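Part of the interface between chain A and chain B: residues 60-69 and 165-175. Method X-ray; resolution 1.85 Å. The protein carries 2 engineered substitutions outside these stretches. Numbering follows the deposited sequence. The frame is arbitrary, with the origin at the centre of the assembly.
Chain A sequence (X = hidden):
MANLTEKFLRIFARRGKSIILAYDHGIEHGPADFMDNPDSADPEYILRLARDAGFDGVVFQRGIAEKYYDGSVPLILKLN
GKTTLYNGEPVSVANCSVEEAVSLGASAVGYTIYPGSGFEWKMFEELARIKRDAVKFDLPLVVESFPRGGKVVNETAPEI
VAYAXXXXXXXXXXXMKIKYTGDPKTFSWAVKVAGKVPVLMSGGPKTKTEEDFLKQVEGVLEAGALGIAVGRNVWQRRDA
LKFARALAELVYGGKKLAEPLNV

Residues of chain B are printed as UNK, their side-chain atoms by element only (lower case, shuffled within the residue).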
# COMPACT_ATOMS: atom_id res chain seq x y z
N PHE A 60 19.55 9.98 -18.69
CA PHE A 60 20.11 8.75 -18.16
C PHE A 60 19.27 8.31 -16.95
O PHE A 60 18.78 9.14 -16.17
CB PHE A 60 21.50 8.93 -17.60
CG PHE A 60 22.61 9.07 -18.59
CD1 PHE A 60 22.47 8.78 -19.94
CD2 PHE A 60 23.85 9.50 -18.13
CE1 PHE A 60 23.55 8.94 -20.81
CE2 PHE A 60 24.93 9.62 -18.99
CZ PHE A 60 24.78 9.35 -20.32
N GLN A 61 19.20 7.01 -16.78
CA GLN A 61 18.74 6.39 -15.53
C GLN A 61 19.86 6.53 -14.52
O GLN A 61 20.99 6.82 -14.86
CB GLN A 61 18.43 4.90 -15.74
CG GLN A 61 17.29 4.59 -16.75
CD GLN A 61 15.91 4.78 -16.18
OE1 GLN A 61 15.73 4.86 -14.96
NE2 GLN A 61 14.92 4.83 -17.06
N ARG A 62 19.54 6.27 -13.25
CA ARG A 62 20.46 6.51 -12.15
C ARG A 62 21.76 5.73 -12.25
O ARG A 62 22.83 6.27 -11.91
CB ARG A 62 19.78 6.22 -10.80
CG ARG A 62 19.52 4.71 -10.49
CD ARG A 62 19.10 4.49 -9.03
NE ARG A 62 20.11 5.07 -8.11
CZ ARG A 62 19.85 5.50 -6.89
NH1 ARG A 62 18.64 5.40 -6.33
NH2 ARG A 62 20.84 6.05 -6.21
N GLY A 63 21.71 4.47 -12.69
CA GLY A 63 22.89 3.63 -12.73
C GLY A 63 23.91 4.13 -13.74
O GLY A 63 25.14 4.14 -13.50
N ILE A 64 23.40 4.56 -14.89
CA ILE A 64 24.24 5.06 -15.96
C ILE A 64 24.83 6.39 -15.53
O ILE A 64 26.02 6.65 -15.73
CB ILE A 64 23.45 5.24 -17.26
CG1 ILE A 64 22.84 3.92 -17.71
CG2 ILE A 64 24.35 5.85 -18.37
CD1 ILE A 64 23.85 2.82 -17.99
N ALA A 65 24.01 7.21 -14.87
CA ALA A 65 24.48 8.50 -14.39
C ALA A 65 25.62 8.31 -13.39
O ALA A 65 26.68 8.92 -13.54
CB ALA A 65 23.37 9.32 -13.77
N GLU A 66 25.41 7.43 -12.42
CA GLU A 66 26.40 7.18 -11.37
C GLU A 66 27.73 6.67 -11.91
O GLU A 66 28.78 7.12 -11.50
CB GLU A 66 25.83 6.21 -10.32
CG GLU A 66 26.76 5.92 -9.15
CD GLU A 66 26.18 4.89 -8.17
OE1 GLU A 66 25.87 3.76 -8.57
OE2 GLU A 66 26.04 5.22 -6.99
N LYS A 67 27.67 5.71 -12.82
CA LYS A 67 28.88 5.05 -13.33
C LYS A 67 29.62 5.78 -14.47
O LYS A 67 30.82 5.56 -14.70
CB LYS A 67 28.52 3.63 -13.77
CG LYS A 67 28.81 2.56 -12.73
CD LYS A 67 27.75 2.50 -11.73
CE LYS A 67 28.07 1.44 -10.65
NZ LYS A 67 26.89 1.37 -9.70
N TYR A 68 28.89 6.63 -15.19
CA TYR A 68 29.36 7.19 -16.45
C TYR A 68 29.28 8.70 -16.55
O TYR A 68 30.07 9.30 -17.26
CB TYR A 68 28.59 6.60 -17.65
CG TYR A 68 28.87 5.15 -17.87
CD1 TYR A 68 29.99 4.75 -18.62
CD2 TYR A 68 28.06 4.16 -17.31
CE1 TYR A 68 30.27 3.40 -18.81
CE2 TYR A 68 28.35 2.81 -17.49
CZ TYR A 68 29.45 2.45 -18.26
OH TYR A 68 29.73 1.11 -18.44
N TYR A 69 28.31 9.34 -15.91
CA TYR A 69 28.16 10.77 -16.11
C TYR A 69 29.40 11.58 -15.70
O TYR A 69 29.99 11.36 -14.64
CB TYR A 69 26.92 11.33 -15.45
CG TYR A 69 26.69 12.75 -15.79
CD1 TYR A 69 26.43 13.14 -17.11
CD2 TYR A 69 26.78 13.73 -14.82
CE1 TYR A 69 26.23 14.50 -17.43
CE2 TYR A 69 26.56 15.06 -15.13
CZ TYR A 69 26.29 15.45 -16.41
OH TYR A 69 26.09 16.80 -16.66
N UNK B 165 21.13 -8.17 -17.40
CA UNK B 165 22.37 -7.46 -17.14
C UNK B 165 22.25 -5.95 -17.29
O UNK B 165 22.70 -5.19 -16.44
c UNK B 165 23.44 -7.98 -18.05
N UNK B 166 21.64 -5.51 -18.38
CA UNK B 166 21.43 -4.10 -18.56
C UNK B 166 20.58 -3.48 -17.46
O UNK B 166 20.88 -2.39 -16.99
c UNK B 166 23.26 0.16 -21.35
n UNK B 166 22.33 -0.33 -20.55
c UNK B 166 20.90 -2.32 -20.28
n UNK B 166 23.17 1.42 -21.77
c UNK B 166 20.85 -3.77 -19.95
c UNK B 166 22.29 -1.70 -20.04
n UNK B 166 24.29 -0.59 -21.70
N UNK B 167 19.49 -4.14 -17.07
CA UNK B 167 18.61 -3.58 -16.06
C UNK B 167 19.38 -3.37 -14.77
O UNK B 167 19.22 -2.36 -14.11
c UNK B 167 17.41 -4.53 -15.83
c UNK B 167 16.67 -4.20 -14.55
c UNK B 167 15.57 -5.72 -17.17
c UNK B 167 16.47 -4.48 -17.04
N UNK B 168 20.21 -4.34 -14.41
CA UNK B 168 20.99 -4.24 -13.19
C UNK B 168 21.92 -3.02 -13.20
O UNK B 168 21.97 -2.27 -12.24
c UNK B 168 21.73 -5.50 -12.93
N UNK B 169 22.62 -2.80 -14.30
CA UNK B 169 23.43 -1.62 -14.47
C UNK B 169 22.59 -0.35 -14.34
O UNK B 169 22.98 0.57 -13.62
c UNK B 169 25.17 -0.38 -17.69
c UNK B 169 24.18 -1.66 -15.81
c UNK B 169 24.77 -0.32 -16.26
c UNK B 169 25.97 0.11 -15.37
N UNK B 170 21.44 -0.30 -15.02
CA UNK B 170 20.61 0.89 -15.09
C UNK B 170 20.05 1.28 -13.72
O UNK B 170 19.90 2.46 -13.42
o UNK B 170 20.60 1.52 -19.45
c UNK B 170 20.05 1.64 -18.33
c UNK B 170 19.43 0.64 -16.03
o UNK B 170 19.62 2.73 -17.93
c UNK B 170 19.81 0.39 -17.49
N UNK B 171 19.76 0.28 -12.88
CA UNK B 171 19.17 0.52 -11.56
C UNK B 171 20.17 0.81 -10.44
O UNK B 171 19.77 1.11 -9.30
c UNK B 171 17.01 -0.83 -12.02
c UNK B 171 16.18 -2.01 -11.58
c UNK B 171 18.30 -0.68 -11.19
c UNK B 171 16.12 0.42 -12.03
N UNK B 172 21.47 0.68 -10.74
CA UNK B 172 22.51 1.07 -9.79
C UNK B 172 23.31 -0.05 -9.14
O UNK B 172 24.05 0.20 -8.20
N UNK B 173 23.23 -1.26 -9.68
CA UNK B 173 24.06 -2.37 -9.22
C UNK B 173 25.54 -1.98 -9.23
O UNK B 173 26.04 -1.36 -10.18
c UNK B 173 23.84 -3.60 -10.12
N UNK B 174 26.24 -2.37 -8.18
CA UNK B 174 27.69 -2.29 -8.10
C UNK B 174 28.37 -3.57 -8.63
O UNK B 174 29.53 -3.55 -9.01
o UNK B 174 27.54 0.27 -6.85
c UNK B 174 27.51 -0.75 -6.13
o UNK B 174 26.92 -0.70 -5.04
c UNK B 174 28.11 -2.02 -6.66
N UNK B 175 27.64 -4.66 -8.56
CA UNK B 175 27.97 -5.97 -9.14
C UNK B 175 26.65 -6.63 -9.40
O UNK B 175 25.62 -6.23 -8.81
c UNK B 175 28.78 -6.84 -8.16
O HOH W 1 20.11 5.21 -18.81

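Position 165 of chain B carries a single side-chain carbon, out of reach of chain A; it is Ala165(B). At position 166 three carbons lead to a nitrogen and then to a carbon bearing two more nitrogens, a guanidinium that lies against Ile64(A) CD1, which identifies Arg166(B). Ile64(A) CD1 lies over one face of this group, 4.1 Å from Arg166(B) NH2. Position 167 has four carbons forked at the first, one arm two carbons long, and makes no contact: Ile167(B). Position 168, again one carbon and again remote, is Ala168(B).

Position 169 also has four carbons, but the fork comes at the second, and its end reaches Ile64(A) and Tyr68(A); it is Leu169(B). Its CD2 packs 3.5 Å from Ile64(A) CD1, and its CD1 sits 4.2 Å from Tyr68(A) CE2, at the edge of the ring. At position 170 three carbons end in two oxygens, one of which lies near Gln61(A) CG and Ile64(A) CG1; this is a carboxylate one methylene longer than aspartate, hence Glu170(B). Its OE2 accepts a hydrogen bond from Arg166(B) NE (2.8 Å) within a salt bridge, while OE1 lies 3.4 Å from Ile64(A) CG1 and receives a hydrogen bond from a water (2.7 Å). That water in turn accepts one from Gln61(A) N (2.9 Å), bridging the chains.

Position 171 has four carbons forked at the second, which makes it Leu171(B); its CA-to-CB bond points away from chain A, and its backbone O approaches Arg62(A) CD at 3.5 Å. Position 172 has no side-chain atoms and a positive phi of 109°, closing the helix in a Schellman motif: Gly172(B). A CB here would jam against the preceding carbonyl. The single carbon of position 173 points away, giving Ala173(B), whose O accepts a hydrogen bond from Lys67(A) NZ (2.9 Å). Two carbons, the second carrying two oxygens, one of which meets Lys67(A) NZ, make position 174 Asp174(B); its OD1 forms a salt bridge with Lys67(A) NZ (3.1 Å). Position 175, one carbon directed away, is Ala175(B).

The contact rests on close backbone approach. The helix axes come within 7.0 Å at 69°, and Gly63(A) permits this, since a CB there would fall 1.8 Å from Leu169(B) O. Instead, Gly63(A) CA makes a CA-H...O contact with that oxygen at 3.2 Å, and Gly63(A) N donates to Glu170(B) O at 2.8 Å. Lys67(A) NZ also pairs with Glu66(A) OE1 (2.8 Å), so its charge offsets the two neighbouring carboxylates, Glu66(A) OE1 and Asp174(B) OD1, 4.2 Å apart.

Chain B (165-175) ARIALELGADA
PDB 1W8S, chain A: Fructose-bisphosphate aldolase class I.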